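Local coordinates for AP205 bacteriophage COAT protein (Acinetobacter phage ap205, PDB 5FS4) that forms the capsid shell of a small single-stranded RNA phage, its subunits pairing into two-fold symmetric dimers as building blocks, at the interface of chains A and B. Sequence-based numbering; all coordinates share one arbitrary frame. Chains: chain A/B, AP205 bacteriophage COAT protein.

The interface of chains A and B. Residues chain A 3-5; chain B 104, 127-131.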
# COMPACT_ATOMS: atom_id res chain seq x y z
N MET A 3 14.30 -10.67 -19.31
CA MET A 3 13.85 -11.82 -18.53
C MET A 3 12.61 -11.59 -17.64
O MET A 3 12.40 -10.50 -17.06
CB MET A 3 15.03 -12.36 -17.70
CG MET A 3 16.24 -12.76 -18.54
SD MET A 3 15.85 -13.99 -19.81
CE MET A 3 16.31 -15.51 -18.96
N ALA A 4 11.79 -12.64 -17.57
CA ALA A 4 10.74 -12.75 -16.55
C ALA A 4 11.26 -12.81 -15.12
O ALA A 4 12.36 -13.33 -14.80
CB ALA A 4 9.88 -13.98 -16.76
N ASN A 5 10.39 -12.34 -14.25
CA ASN A 5 10.68 -12.30 -12.85
C ASN A 5 10.56 -13.74 -12.35
O ASN A 5 9.72 -14.51 -12.86
CB ASN A 5 9.68 -11.36 -12.19
CG ASN A 5 9.98 -9.92 -12.46
OD1 ASN A 5 10.74 -9.29 -11.71
ND2 ASN A 5 9.48 -9.40 -13.57
N ARG B 104 3.21 -5.04 -7.81
CA ARG B 104 2.79 -6.03 -8.73
C ARG B 104 2.12 -7.20 -8.04
O ARG B 104 1.11 -7.68 -8.49
CB ARG B 104 4.01 -6.53 -9.48
CG ARG B 104 3.66 -7.66 -10.41
CD ARG B 104 4.80 -7.94 -11.35
NE ARG B 104 4.50 -9.14 -12.11
CZ ARG B 104 5.35 -9.70 -12.95
NH1 ARG B 104 6.58 -9.22 -13.12
NH2 ARG B 104 4.97 -10.79 -13.60
N VAL B 127 5.72 -13.19 -7.90
CA VAL B 127 7.05 -13.18 -8.42
C VAL B 127 8.03 -12.41 -7.56
O VAL B 127 7.63 -11.50 -6.85
CB VAL B 127 7.08 -12.60 -9.85
CG1 VAL B 127 6.19 -13.42 -10.77
CG2 VAL B 127 6.70 -11.12 -9.88
N SER B 128 9.31 -12.79 -7.66
CA SER B 128 10.39 -12.03 -7.05
C SER B 128 10.80 -10.89 -7.93
O SER B 128 10.47 -10.86 -9.09
CB SER B 128 11.59 -12.96 -6.82
OG SER B 128 12.75 -12.27 -6.33
N SER B 129 11.53 -9.95 -7.37
CA SER B 129 12.14 -8.86 -8.14
C SER B 129 13.34 -9.39 -8.95
O SER B 129 13.81 -8.72 -9.90
CB SER B 129 12.60 -7.80 -7.19
OG SER B 129 13.53 -8.36 -6.26
N ASP B 130 13.88 -10.54 -8.54
CA ASP B 130 14.96 -11.17 -9.30
C ASP B 130 14.42 -11.72 -10.59
O ASP B 130 13.26 -12.11 -10.72
CB ASP B 130 15.64 -12.30 -8.49
CG ASP B 130 16.53 -11.80 -7.39
OD1 ASP B 130 17.10 -10.70 -7.48
OD2 ASP B 130 16.74 -12.59 -6.45
N THR B 131 15.30 -11.77 -11.57
CA THR B 131 14.91 -12.29 -12.88
C THR B 131 15.62 -13.61 -13.15
O THR B 131 16.50 -14.05 -12.40
CB THR B 131 15.14 -11.24 -13.98
OG1 THR B 131 16.44 -10.64 -13.83
CG2 THR B 131 14.08 -10.13 -13.85
O HOH W 1 7.35 -11.84 -15.35
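A:Asn5 reaches towards B:Arg104 with CG opposite its own carbonyl carbon (chi1 -75°), while the arginine comes from the helix with CG opposite its backbone N (chi1 176°) and a chain extended to the guanidinium. The amide and guanidinium planes stand almost perpendicular, 87° apart. As modelled, A:Asn5 ND2 lies 2.9 Å from B:Arg104 NH1, setting two donors together, and OD1 lies 3.1 Å from the carbonyl O of B:Ser128, setting two acceptors together. Exchanging the amide's O and N would pair donor with acceptor at both ends, although NH1 would come from above the amide plane, not along it; the modelled orientation is doubtful, and the swapped form could link both groups. Water 1 also joins the chains, 3.3 Å from the backbone N of A:Asn5 and, at the guanidinium edge, 3.1 Å from B:Arg104 NH2. B:Val127 supports both groups: CG2 sits over the centre of one guanidinium face, and CB packs 3.7 Å from A:Asn5 CB. The backbone N of B:Asp130 hydrogen-bonds to B:Ser128 OG (3.0 Å), perhaps holding the 128-130 backbone. B:Thr131 packs its CA against the carbonyl O of A:Ala4 (3.4 Å), CB and CG2 alongside; contacts to the poorly ordered A:Met3 are less certain. The site illustrates subunit interlocking through chain ends: the start of strand 5-7 of A forms an antiparallel bridge with B:Thr131 near the C-terminus of B, beside helix 92-111, and the dimer two-fold repeats the arrangement.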